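Peroxiredoxin (Mycobacterium tuberculosis, PDB 5EPF) reduces hydrogen peroxide and organic hydroperoxides to water and alcohols as a thiol-specific peroxidase, protecting the cell against oxidative stress. Local coordinates at residues Val15-Leu20 with Arg28-Leu33; Cys52-Cys57 with Phe143-His148; Met9-Thr14 with Arg133-Val138; Ala67-Ser72 with Thr155-Arg160. All coordinates share one frame; numbering follows the deposited sequence. Where two conformers were deposited one is given.

In the fold
The four contacts lie around the five-stranded mixed sheet of a thioredoxin-fold domain. Contact 3 ties the N-terminal loop to an edge strand, 135-139, and contact 1, nested within it along the chain, closes the hairpin that follows; the two touch where Val15 meets Arg133 and Val135. Contacts 2 and 4 share helix 145-158, with centres about 18 Å apart: its start meets helix 50-61, which carries Cys52, the probable peroxidatic residue, and its end meets the loop after helix 63-68. Asp137 hydrogen-bonds Thr155, coupling contacts 3 and 4. Contact 1 lies across the chain's centre from contact 2, their centres about 23 Å apart, so the hairpin is remote from the reactive cysteine.

Contact 1 of 4, residues Val15-Leu20 with Arg28-Leu33; sequences VADFEL and RRLSVL
Residues 15-20 and 28-31 run nearly antiparallel, their directions 161° apart. Leu20 and Arg28 form a hydrogen-bonded pair, with N-H...O bonds both ways, while Glu19 and Arg29 are the adjoining non-hydrogen-bonded pair, their CA atoms 4.3 Å apart. One more backbone bond, Leu30 N to Phe18 O at 2.9 Å, is nearly straight and lies almost along the C=O axis. This is the open end of the small beta hairpin 19-21/27-29, where the second strand turns directly into helix 30-33 with Arg29 as N-cap. Asp17 serves that turn: its CG is anti to the backbone N (chi1 -160°), so the carboxylate reaches the helix start and grips Ser31 twice, OD1 taking Ser31 N and OD2 taking Ser31 OG at 2.7 Å, both from above the carboxylate plane. A short acidic side chain suits this place, where its charge probably also favours the helix's N-terminal end. On the exposed face, Glu19 and Arg29 lie side by side in a salt bridge. Arg29 NE and NH2 both hold Glu19 OE2, which meets NE at 2.5 Å through its anti lone pair. Beneath, Leu30 CB sits over one face of the Phe18 ring, 4.1 Å from its centroid, a CH-pi contact offset toward the rim. Leu30 CD2 continues the apolar layer to Val15 CG1, and Leu98 and Leu41 of the central sheet also touch the Phe18 side chain.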
loop_
_atom_site.group_PDB
_atom_site.type_symbol
_atom_site.label_atom_id
_atom_site.label_comp_id
_atom_site.label_asym_id
_atom_site.label_seq_id
_atom_site.Cartn_x
_atom_site.Cartn_y
_atom_site.Cartn_z
ATOM N N VAL A 15 4.144 11.977 6.174
ATOM C CA VAL A 15 3.620 10.788 6.843
ATOM C C VAL A 15 4.464 10.479 8.067
ATOM O O VAL A 15 5.688 10.469 7.989
ATOM C CB VAL A 15 3.666 9.596 5.863
ATOM C CG1 VAL A 15 3.248 8.296 6.548
ATOM C CG2 VAL A 15 2.845 9.908 4.611
ATOM N N ALA A 16 3.823 10.168 9.189
ATOM C CA ALA A 16 4.560 9.662 10.340
ATOM C C ALA A 16 5.067 8.241 10.076
ATOM O O ALA A 16 4.422 7.448 9.385
ATOM C CB ALA A 16 3.656 9.666 11.570
ATOM N N ASP A 17 6.254 7.930 10.589
ATOM C CA ASP A 17 6.784 6.576 10.488
ATOM C C ASP A 17 5.868 5.622 11.246
ATOM O O ASP A 17 5.165 6.016 12.175
ATOM C CB ASP A 17 8.209 6.568 11.062
ATOM C CG ASP A 17 9.036 5.388 10.598
ATOM O OD1 ASP A 17 8.606 4.638 9.693
ATOM O OD2 ASP A 17 10.150 5.209 11.143
ATOM N N PHE A 18 5.863 4.360 10.828
ATOM C CA PHE A 18 5.050 3.339 11.485
ATOM C C PHE A 18 5.706 1.985 11.286
ATOM O O PHE A 18 6.554 1.810 10.405
ATOM C CB PHE A 18 3.591 3.303 10.966
ATOM C CG PHE A 18 3.459 2.883 9.509
ATOM C CD1 PHE A 18 3.448 1.539 9.159
ATOM C CD2 PHE A 18 3.336 3.824 8.498
ATOM C CE1 PHE A 18 3.322 1.152 7.822
ATOM C CE2 PHE A 18 3.195 3.435 7.172
ATOM C CZ PHE A 18 3.194 2.105 6.831
ATOM N N GLU A 19 5.235 1.003 12.072
ATOM C CA GLU A 19 5.685 -0.386 12.002
ATOM C C GLU A 19 4.483 -1.312 12.012
ATOM O O GLU A 19 3.548 -1.125 12.794
ATOM C CB GLU A 19 6.577 -0.766 13.198
ATOM C CG GLU A 19 7.946 -0.117 13.189
ATOM C CD GLU A 19 8.824 -0.623 14.324
ATOM O OE1 GLU A 19 8.348 -1.432 15.159
ATOM O OE2 GLU A 19 10.000 -0.215 14.376
ATOM N N LEU A 20 4.521 -2.321 11.142
ATOM C CA LEU A 20 3.500 -3.366 11.086
ATOM C C LEU A 20 4.156 -4.652 10.611
ATOM O O LEU A 20 5.147 -4.598 9.878
ATOM C CB LEU A 20 2.390 -3.023 10.079
ATOM C CG LEU A 20 1.419 -1.913 10.472
ATOM C CD1 LEU A 20 0.473 -1.665 9.320
ATOM C CD2 LEU A 20 0.652 -2.232 11.747
ATOM N N ARG A 28 7.969 -4.615 9.937
ATOM C CA ARG A 28 8.529 -3.768 8.901
ATOM C C ARG A 28 8.236 -2.317 9.260
ATOM O O ARG A 28 7.171 -1.999 9.802
ATOM C CB ARG A 28 7.891 -4.075 7.554
ATOM C CG ARG A 28 7.928 -5.560 7.157
ATOM C CD ARG A 28 9.347 -6.108 7.078
ATOM N NE ARG A 28 10.119 -5.599 5.944
ATOM C CZ ARG A 28 10.084 -6.096 4.712
ATOM N NH1 ARG A 28 9.294 -7.125 4.425
ATOM N NH2 ARG A 28 10.841 -5.558 3.764
ATOM N N ARG A 29 9.162 -1.430 8.933
ATOM C CA ARG A 29 9.072 -0.030 9.326
ATOM C C ARG A 29 9.107 0.835 8.075
ATOM O O ARG A 29 9.965 0.635 7.206
ATOM C CB ARG A 29 10.242 0.321 10.246
ATOM C CG ARG A 29 10.188 1.719 10.844
ATOM C CD ARG A 29 11.362 1.988 11.809
ATOM N NE ARG A 29 11.589 0.846 12.698
ATOM C CZ ARG A 29 12.766 0.263 12.928
ATOM N NH1 ARG A 29 13.884 0.730 12.377
ATOM N NH2 ARG A 29 12.826 -0.778 13.741
ATOM N N LEU A 30 8.184 1.803 7.982
ATOM C CA LEU A 30 8.124 2.645 6.784
ATOM C C LEU A 30 9.477 3.262 6.450
ATOM O O LEU A 30 9.906 3.237 5.293
ATOM C CB LEU A 30 7.046 3.721 6.933
ATOM C CG LEU A 30 6.942 4.657 5.719
ATOM C CD1 LEU A 30 6.490 3.928 4.452
ATOM C CD2 LEU A 30 6.042 5.842 6.011
ATOM N N SER A 31 10.163 3.822 7.447
ATOM C CA SER A 31 11.442 4.484 7.179
ATOM C C SER A 31 12.499 3.511 6.641
ATOM O O SER A 31 13.365 3.909 5.849
ATOM C CB SER A 31 11.924 5.189 8.442
ATOM O OG SER A 31 12.059 4.256 9.503
ATOM N N VAL A 32 12.436 2.239 7.030
ATOM C CA VAL A 32 13.350 1.248 6.472
ATOM C C VAL A 32 12.876 0.798 5.094
ATOM O O VAL A 32 13.694 0.590 4.183
ATOM C CB VAL A 32 13.561 0.066 7.439
ATOM C CG1 VAL A 32 14.493 -0.957 6.821
ATOM C CG2 VAL A 32 14.081 0.559 8.785
ATOM N N LEU A 33 11.551 0.657 4.900
ATOM C CA LEU A 33 11.036 0.352 3.565
ATOM C C LEU A 33 11.417 1.431 2.551
ATOM O O LEU A 33 11.568 1.136 1.364
ATOM C CB LEU A 33 9.515 0.179 3.631
ATOM C CG LEU A 33 9.009 -1.032 4.418
ATOM C CD1 LEU A 33 7.540 -0.889 4.756
ATOM C CD2 LEU A 33 9.286 -2.324 3.662
#

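Contact 2 of 4, residues Cys52-Cys57 with Phe143-His148; sequences CTKEAC and FSMDAH
Helix 50-61 meets the first turn of helix 145-158, the backbones coming closest at Glu55 and Met145, whose CA atoms are 4.8 Å apart. Ser144, the N-cap, accepts Ala147 N on its OG and so closes the start of the second helix. Glu55 carries the buried side of the contact. With CG anti to the backbone N (chi1 -180°) and the chain extended, it runs past Met145 O and brings OE2 over one face of the His148 imidazole near its CB end, 3.3 Å from His148 CG, the two planes 37° apart. Each has its own outside partner: Glu55 OE1 forms a salt bridge with Arg124, and His148 ND1 bonds Thr126 OG1. The Arg124 salt bridge probably keeps the buried carboxylate charged. On the solvent side the aliphatic part of Lys54 crosses Met145 at about a right angle, CD 4.0 Å from Met145 CB. Its ammonium reaches Asp146 through a water, which accepts from NZ and donates to OD1, the two charged atoms being 4.1 Å apart. The contact thus backs the active-site helix of the peroxiredoxin thioredoxin fold, in which Cys52 probably becomes the sulfenic acid intermediate; Arg124, the partner of Glu55, also packs against that cysteine.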
loop_
_atom_site.group_PDB
_atom_site.type_symbol
_atom_site.label_atom_id
_atom_site.label_comp_id
_atom_site.label_asym_id
_atom_site.label_seq_id
_atom_site.Cartn_x
_atom_site.Cartn_y
_atom_site.Cartn_z
ATOM N N CYS A 52 -9.599 -6.495 -5.323
ATOM C CA CYS A 52 -8.293 -6.371 -4.682
ATOM C C CYS A 52 -7.267 -7.272 -5.364
ATOM O O CYS A 52 -6.102 -6.896 -5.511
ATOM C CB CYS A 52 -8.410 -6.628 -3.171
ATOM S SG CYS A 52 -9.486 -5.429 -2.257
ATOM N N THR A 53 -7.680 -8.470 -5.785
ATOM C CA THR A 53 -6.789 -9.329 -6.557
ATOM C C THR A 53 -6.359 -8.651 -7.857
ATOM O O THR A 53 -5.170 -8.658 -8.207
ATOM C CB THR A 53 -7.488 -10.659 -6.834
ATOM O OG1 THR A 53 -7.781 -11.294 -5.586
ATOM C CG2 THR A 53 -6.620 -11.564 -7.692
ATOM N N LYS A 54 -7.296 -8.002 -8.563
ATOM C CA LYS A 54 -6.924 -7.292 -9.785
ATOM C C LYS A 54 -5.909 -6.191 -9.485
ATOM O O LYS A 54 -4.870 -6.090 -10.148
ATOM C CB LYS A 54 -8.168 -6.700 -10.450
ATOM C CG LYS A 54 -7.883 -6.023 -11.785
ATOM C CD LYS A 54 -9.200 -5.602 -12.485
ATOM C CE LYS A 54 -8.960 -4.907 -13.826
ATOM N NZ LYS A 54 -8.306 -5.806 -14.827
ATOM N N GLU A 55 -6.181 -5.373 -8.463
ATOM C CA GLU A 55 -5.290 -4.263 -8.137
ATOM C C GLU A 55 -3.896 -4.763 -7.768
ATOM O O GLU A 55 -2.885 -4.262 -8.285
ATOM C CB GLU A 55 -5.888 -3.452 -6.985
ATOM C CG GLU A 55 -4.998 -2.285 -6.615
ATOM C CD GLU A 55 -5.406 -1.525 -5.379
ATOM O OE1 GLU A 55 -6.393 -1.873 -4.706
ATOM O OE2 GLU A 55 -4.688 -0.543 -5.056
ATOM N N ALA A 56 -3.829 -5.762 -6.881
ATOM C CA ALA A 56 -2.549 -6.231 -6.370
ATOM C C ALA A 56 -1.788 -7.031 -7.419
ATOM O O ALA A 56 -0.553 -6.977 -7.458
ATOM C CB ALA A 56 -2.785 -7.052 -5.100
ATOM N N CYS A 57 -2.491 -7.775 -8.277
ATOM C CA CYS A 57 -1.807 -8.469 -9.362
ATOM C C CYS A 57 -1.264 -7.497 -10.403
ATOM O O CYS A 57 -0.250 -7.790 -11.050
ATOM C CB CYS A 57 -2.733 -9.499 -10.010
ATOM S SG CYS A 57 -2.989 -10.971 -8.985
ATOM N N PHE A 143 -11.191 5.451 -8.322
ATOM C CA PHE A 143 -10.400 5.124 -9.499
ATOM C C PHE A 143 -10.500 3.631 -9.839
ATOM O O PHE A 143 -10.892 2.786 -9.019
ATOM C CB PHE A 143 -8.940 5.535 -9.277
ATOM C CG PHE A 143 -8.718 7.021 -9.378
ATOM C CD1 PHE A 143 -8.241 7.577 -10.556
ATOM C CD2 PHE A 143 -8.997 7.860 -8.301
ATOM C CE1 PHE A 143 -8.066 8.930 -10.683
ATOM C CE2 PHE A 143 -8.823 9.253 -8.417
ATOM C CZ PHE A 143 -8.359 9.784 -9.609
ATOM N N SER A 144 -10.161 3.301 -11.083
ATOM C CA SER A 144 -10.138 1.901 -11.497
ATOM C C SER A 144 -9.060 1.127 -10.733
ATOM O O SER A 144 -8.135 1.697 -10.143
ATOM C CB SER A 144 -9.872 1.795 -12.998
ATOM O OG SER A 144 -8.490 2.014 -13.232
ATOM N N MET A 145 -9.170 -0.204 -10.761
ATOM C CA MET A 145 -8.200 -1.022 -10.035
ATOM C C MET A 145 -6.789 -0.851 -10.586
ATOM O O MET A 145 -5.818 -0.807 -9.818
ATOM C CB MET A 145 -8.613 -2.496 -10.077
ATOM C CG MET A 145 -9.955 -2.805 -9.409
ATOM S SD MET A 145 -10.103 -2.265 -7.684
ATOM C CE MET A 145 -10.896 -0.665 -7.857
ATOM N N ASP A 146 -6.649 -0.756 -11.913
ATOM C CA ASP A 146 -5.324 -0.616 -12.516
ATOM C C ASP A 146 -4.747 0.770 -12.276
ATOM O O ASP A 146 -3.519 0.930 -12.244
ATOM C CB ASP A 146 -5.343 -0.874 -14.029
ATOM C CG ASP A 146 -5.506 -2.342 -14.393
ATOM O OD1 ASP A 146 -5.403 -3.221 -13.527
ATOM O OD2 ASP A 146 -5.737 -2.609 -15.595
ATOM N N ALA A 147 -5.614 1.777 -12.100
ATOM C CA ALA A 147 -5.157 3.162 -11.985
ATOM C C ALA A 147 -4.269 3.363 -10.766
ATOM O O ALA A 147 -3.428 4.264 -10.752
ATOM C CB ALA A 147 -6.351 4.115 -11.923
ATOM N N HIS A 148 -4.437 2.558 -9.720
ATOM C CA HIS A 148 -3.580 2.701 -8.547
ATOM C C HIS A 148 -2.110 2.533 -8.911
ATOM O O HIS A 148 -1.297 3.431 -8.663
ATOM C CB HIS A 148 -4.040 1.743 -7.454
ATOM C CG HIS A 148 -5.335 2.157 -6.853
ATOM N ND1 HIS A 148 -5.412 2.995 -5.755
ATOM C CD2 HIS A 148 -6.610 1.918 -7.242
ATOM C CE1 HIS A 148 -6.684 3.217 -5.472
ATOM N NE2 HIS A 148 -7.429 2.586 -6.368
HETATM O O HOH W 1 -5.455 -5.730 -14.465
HETATM O O HOH W 2 -3.129 -1.288 -9.685
#

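Contact 3 of 4, residues Met9-Thr14 with Arg133-Val138; sequences MKTGDT and RKVLDV
Val135 points its branches into the curl of residues 9-14, CG2 3.8 Å from Met9 CG, with CG1 beside the CA of Thr11 and CB 3.4 Å from Lys10 O. The Met9 chain is bent at chi2 and chi3 and crosses Val135 obliquely, so its CG methylene, with SD just behind, lies against the branched valine. Lys134 goes the other way: bent at chi2 (-60°), its chain folds back to the loop, where NZ is held by Gly12 O at 2.8 Å and Thr14 OG1 at 2.9 Å. Those grips fix an ammonium at the surface. The curl is a type II beta turn, Lys10 to Asp13, laid along an edge strand, 135-139, of the thioredoxin-fold sheet; glycine suits position three, where phi is positive (93°). Asp13 OD1 accepts Lys10 N from above the carboxylate plane and braces the turn. Two nearly straight backbone bonds attach it to the strand, Gly12 N to Val135 O and Val135 N to Asp13 O. Thr11 turns OG1 toward the CA of Asp137, and a water joins this hydroxyl to Asp137 OD1, 2.9 Å from each, while OD2 bonds Thr155 OG1. At the other end Thr14 CG2 rests 3.8 Å from Arg133 NH1, itself bonded to Val15 O.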
loop_
_atom_site.group_PDB
_atom_site.type_symbol
_atom_site.label_atom_id
_atom_site.label_comp_id
_atom_site.label_asym_id
_atom_site.label_seq_id
_atom_site.Cartn_x
_atom_site.Cartn_y
_atom_site.Cartn_z
ATOM N N MET A 9 -4.924 12.470 4.776
ATOM C CA MET A 9 -3.598 12.573 4.181
ATOM C C MET A 9 -3.691 12.954 2.706
ATOM O O MET A 9 -4.444 12.342 1.943
ATOM C CB MET A 9 -2.927 11.210 4.330
ATOM C CG MET A 9 -1.462 11.188 4.005
ATOM S SD MET A 9 -0.429 11.874 5.326
ATOM C CE MET A 9 -0.661 10.576 6.529
ATOM N N LYS A 10 -2.915 13.966 2.297
ATOM C CA LYS A 10 -2.946 14.474 0.927
ATOM C C LYS A 10 -1.533 14.808 0.445
ATOM O O LYS A 10 -0.582 14.879 1.228
ATOM C CB LYS A 10 -3.851 15.702 0.816
ATOM C CG LYS A 10 -3.387 16.855 1.675
ATOM C CD LYS A 10 -4.271 18.079 1.499
ATOM C CE LYS A 10 -3.771 19.225 2.361
ATOM N NZ LYS A 10 -4.102 20.550 1.781
ATOM N N THR A 11 -1.404 15.000 -0.869
ATOM C CA THR A 11 -0.121 15.357 -1.463
ATOM C C THR A 11 0.481 16.568 -0.760
ATOM O O THR A 11 -0.205 17.560 -0.498
ATOM C CB THR A 11 -0.310 15.619 -2.961
ATOM O OG1 THR A 11 -0.699 14.389 -3.577
ATOM C CG2 THR A 11 0.971 16.118 -3.604
ATOM N N GLY A 12 1.770 16.462 -0.427
ATOM C CA GLY A 12 2.477 17.494 0.298
ATOM C C GLY A 12 2.502 17.325 1.805
ATOM O O GLY A 12 3.264 18.033 2.474
ATOM N N ASP A 13 1.691 16.427 2.368
ATOM C CA ASP A 13 1.769 16.110 3.790
ATOM C C ASP A 13 2.984 15.217 4.068
ATOM O O ASP A 13 3.457 14.492 3.195
ATOM C CB ASP A 13 0.509 15.359 4.252
ATOM C CG ASP A 13 -0.739 16.219 4.258
ATOM O OD1 ASP A 13 -1.837 15.636 4.402
ATOM O OD2 ASP A 13 -0.634 17.458 4.149
ATOM N N THR A 14 3.470 15.250 5.309
ATOM C CA THR A 14 4.513 14.345 5.783
ATOM C C THR A 14 3.844 13.217 6.560
ATOM O O THR A 14 3.073 13.471 7.494
ATOM C CB THR A 14 5.495 15.074 6.707
ATOM O OG1 THR A 14 6.127 16.134 5.989
ATOM C CG2 THR A 14 6.574 14.133 7.210
ATOM N N ARG A 133 9.384 11.029 3.470
ATOM C CA ARG A 133 8.037 10.817 3.992
ATOM C C ARG A 133 7.003 11.815 3.477
ATOM O O ARG A 133 5.860 11.814 3.963
ATOM C CB ARG A 133 7.984 10.601 5.513
ATOM C CG ARG A 133 8.500 9.208 5.917
ATOM C CD ARG A 133 8.410 8.931 7.412
ATOM N NE ARG A 133 9.463 9.627 8.136
ATOM C CZ ARG A 133 9.273 10.675 8.932
ATOM N NH1 ARG A 133 8.058 11.159 9.147
ATOM N NH2 ARG A 133 10.313 11.232 9.530
ATOM N N LYS A 134 7.340 12.634 2.479
ATOM C CA LYS A 134 6.328 13.448 1.816
ATOM C C LYS A 134 5.428 12.605 0.926
ATOM O O LYS A 134 5.894 11.720 0.200
ATOM C CB LYS A 134 6.984 14.529 0.952
ATOM C CG LYS A 134 7.515 15.729 1.742
ATOM C CD LYS A 134 6.359 16.414 2.493
ATOM C CE LYS A 134 6.796 17.679 3.199
ATOM N NZ LYS A 134 5.649 18.182 3.975
ATOM N N VAL A 135 4.132 12.914 0.946
ATOM C CA VAL A 135 3.184 12.316 0.007
ATOM C C VAL A 135 3.340 12.977 -1.366
ATOM O O VAL A 135 3.176 14.193 -1.511
ATOM C CB VAL A 135 1.743 12.438 0.525
ATOM C CG1 VAL A 135 0.763 11.824 -0.456
ATOM C CG2 VAL A 135 1.587 11.788 1.893
ATOM N N LEU A 136 3.663 12.168 -2.379
ATOM C CA LEU A 136 3.830 12.629 -3.755
ATOM C C LEU A 136 2.550 12.529 -4.570
ATOM O O LEU A 136 2.391 13.264 -5.553
ATOM C CB LEU A 136 4.900 11.791 -4.451
ATOM C CG LEU A 136 6.298 11.856 -3.851
ATOM C CD1 LEU A 136 7.222 10.891 -4.577
ATOM C CD2 LEU A 136 6.831 13.291 -3.883
ATOM N N ASP A 137 1.652 11.613 -4.217
ATOM C CA ASP A 137 0.412 11.421 -4.968
ATOM C C ASP A 137 -0.523 10.577 -4.116
ATOM O O ASP A 137 -0.071 9.824 -3.255
ATOM C CB ASP A 137 0.693 10.725 -6.313
ATOM C CG ASP A 137 -0.414 10.914 -7.348
ATOM O OD1 ASP A 137 -1.363 11.689 -7.129
ATOM O OD2 ASP A 137 -0.307 10.254 -8.399
ATOM N N VAL A 138 -1.822 10.735 -4.351
ATOM C CA VAL A 138 -2.873 9.941 -3.722
ATOM C C VAL A 138 -3.840 9.490 -4.809
ATOM O O VAL A 138 -4.309 10.316 -5.602
ATOM C CB VAL A 138 -3.634 10.724 -2.633
ATOM C CG1 VAL A 138 -4.683 9.828 -1.969
ATOM C CG2 VAL A 138 -2.669 11.297 -1.589
HETATM O O HOH W 3 -1.033 14.531 -6.426
#

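Contact 4 of 4, residues Ala67-Ser72 with Thr155-Arg160; sequences AEVRAS and TLRAIR
A Schellman motif ends helix 63-68, and the loop it creates packs against the last turn of helix 145-158 on the outside of the thioredoxin-type domain. Arg70, with positive phi, is the C-prime residue: its N bonds Ala67 O, and Ala71 N returns to Phe66 O. Val69, just before the reversal, and Ala71, just after it, point at the other helix before the chain enters strand 72-77. The backbones keep some distance, Val69 and Arg157 being nearest with CA atoms 6.5 Å apart, so side chains make the join, small ones from the loop and longer ones from the helix. The tight part lies on the inner side. Ala71 CB, which can approach closely because it is a single methyl, stands 3.6 Å from Leu156 CD1. Val69 divides its two branches: CG2, lodged between its own backbone N and carbonyl carbon, reaches Leu156 CB at 3.9 Å, whereas CG1 touches Arg157 CG. Val69 crosses both partners at about a right angle, and its beta-branching lets one residue serve the buried leucine and the exposed arginine. Leu156 continues inward to Phe66 and to Val40 of the central sheet, which explains a larger aliphatic group. Outward, the contact loosens into charged, water-mediated pairing. Arg157 extends from CG to NE and carries its guanidinium past Val69 toward Glu68, but Glu68 OE1 and Arg157 NH2 remain 4.2 Å apart, too far for a salt bridge. One water at the guanidinium edge, in its plane, spans the gap, accepting from Arg157 NE and donating to Glu68 OE1, 2.8 Å from each.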
loop_
_atom_site.group_PDB
_atom_site.type_symbol
_atom_site.label_atom_id
_atom_site.label_comp_id
_atom_site.label_asym_id
_atom_site.label_seq_id
_atom_site.Cartn_x
_atom_site.Cartn_y
_atom_site.Cartn_z
ATOM N N ALA A 67 10.916 -1.171 -10.374
ATOM C CA ALA A 67 12.353 -1.238 -10.141
ATOM C C ALA A 67 13.109 -0.218 -10.990
ATOM O O ALA A 67 14.098 0.364 -10.530
ATOM C CB ALA A 67 12.861 -2.656 -10.375
ATOM N N GLU A 68 12.642 0.040 -12.215
ATOM C CA GLU A 68 13.330 1.006 -13.072
ATOM C C GLU A 68 13.332 2.409 -12.472
ATOM O O GLU A 68 14.288 3.167 -12.682
ATOM C CB GLU A 68 12.713 1.046 -14.467
ATOM C CG GLU A 68 13.594 1.833 -15.440
ATOM C CD GLU A 68 12.840 2.439 -16.606
ATOM O OE1 GLU A 68 11.653 2.101 -16.804
ATOM O OE2 GLU A 68 13.455 3.250 -17.336
ATOM N N VAL A 69 12.274 2.780 -11.748
ATOM C CA VAL A 69 12.215 4.087 -11.098
ATOM C C VAL A 69 12.682 3.984 -9.654
ATOM O O VAL A 69 12.499 4.920 -8.872
ATOM C CB VAL A 69 10.828 4.756 -11.206
ATOM C CG1 VAL A 69 10.543 5.163 -12.650
ATOM C CG2 VAL A 69 9.729 3.848 -10.659
ATOM N N ARG A 70 13.280 2.846 -9.287
ATOM C CA ARG A 70 13.835 2.639 -7.946
ATOM C C ARG A 70 12.806 2.937 -6.867
ATOM O O ARG A 70 13.058 3.696 -5.929
ATOM C CB ARG A 70 15.098 3.471 -7.698
ATOM C CG ARG A 70 15.919 3.776 -8.910
ATOM C CD ARG A 70 17.033 2.794 -9.048
ATOM N NE ARG A 70 17.049 2.225 -10.387
ATOM C CZ ARG A 70 18.133 1.742 -10.980
ATOM N NH1 ARG A 70 18.048 1.244 -12.204
ATOM N NH2 ARG A 70 19.300 1.765 -10.351
ATOM N N ALA A 71 11.619 2.356 -7.025
ATOM C CA ALA A 71 10.530 2.513 -6.077
ATOM C C ALA A 71 10.017 1.130 -5.719
ATOM O O ALA A 71 10.176 0.177 -6.483
ATOM C CB ALA A 71 9.395 3.367 -6.666
ATOM N N SER A 72 9.386 1.025 -4.561
ATOM C CA SER A 72 8.873 -0.258 -4.123
ATOM C C SER A 72 7.390 -0.177 -3.775
ATOM O O SER A 72 6.844 0.875 -3.453
ATOM C CB SER A 72 9.666 -0.778 -2.943
ATOM O OG SER A 72 9.410 0.029 -1.823
ATOM N N THR A 155 3.490 9.068 -11.839
ATOM C CA THR A 155 4.037 10.090 -10.953
ATOM C C THR A 155 5.525 9.884 -10.719
ATOM O O THR A 155 6.318 10.842 -10.772
ATOM C CB THR A 155 3.281 10.070 -9.637
ATOM O OG1 THR A 155 1.956 10.557 -9.879
ATOM C CG2 THR A 155 4.002 10.938 -8.603
ATOM N N LEU A 156 5.936 8.639 -10.473
ATOM C CA LEU A 156 7.349 8.375 -10.229
ATOM C C LEU A 156 8.192 8.639 -11.478
ATOM O O LEU A 156 9.301 9.186 -11.389
ATOM C CB LEU A 156 7.509 6.934 -9.736
ATOM C CG LEU A 156 6.887 6.720 -8.356
ATOM C CD1 LEU A 156 6.622 5.241 -8.066
ATOM C CD2 LEU A 156 7.789 7.347 -7.271
ATOM N N ARG A 157 7.679 8.272 -12.655
ATOM C CA ARG A 157 8.387 8.599 -13.887
ATOM C C ARG A 157 8.505 10.106 -14.074
ATOM O O ARG A 157 9.535 10.593 -14.543
ATOM C CB ARG A 157 7.696 7.934 -15.081
ATOM C CG ARG A 157 7.919 6.431 -15.095
ATOM C CD ARG A 157 7.136 5.699 -16.175
ATOM N NE ARG A 157 7.555 4.302 -16.294
ATOM C CZ ARG A 157 6.940 3.377 -17.025
ATOM N NH1 ARG A 157 5.836 3.683 -17.694
ATOM N NH2 ARG A 157 7.438 2.143 -17.088
ATOM N N ALA A 158 7.468 10.857 -13.689
ATOM C CA ALA A 158 7.490 12.306 -13.866
ATOM C C ALA A 158 8.578 12.963 -13.033
ATOM O O ALA A 158 9.079 14.029 -13.404
ATOM C CB ALA A 158 6.126 12.894 -13.515
ATOM N N ILE A 159 8.953 12.371 -11.900
ATOM C CA ILE A 159 9.974 12.976 -11.053
ATOM C C ILE A 159 11.366 12.399 -11.287
ATOM O O ILE A 159 12.296 12.744 -10.549
ATOM C CB ILE A 159 9.600 12.986 -9.566
ATOM C CG1 ILE A 159 9.595 11.568 -8.994
ATOM C CG2 ILE A 159 8.259 13.691 -9.365
ATOM C CD1 ILE A 159 9.415 11.544 -7.464
ATOM N N ARG A 160 11.543 11.547 -12.299
ATOM C CA ARG A 160 12.876 11.044 -12.628
ATOM C C ARG A 160 13.847 12.196 -12.925
ATOM O O ARG A 160 13.453 13.317 -13.259
ATOM C CB ARG A 160 12.811 10.104 -13.834
HETATM O O HOH W 4 9.516 2.662 -15.079
#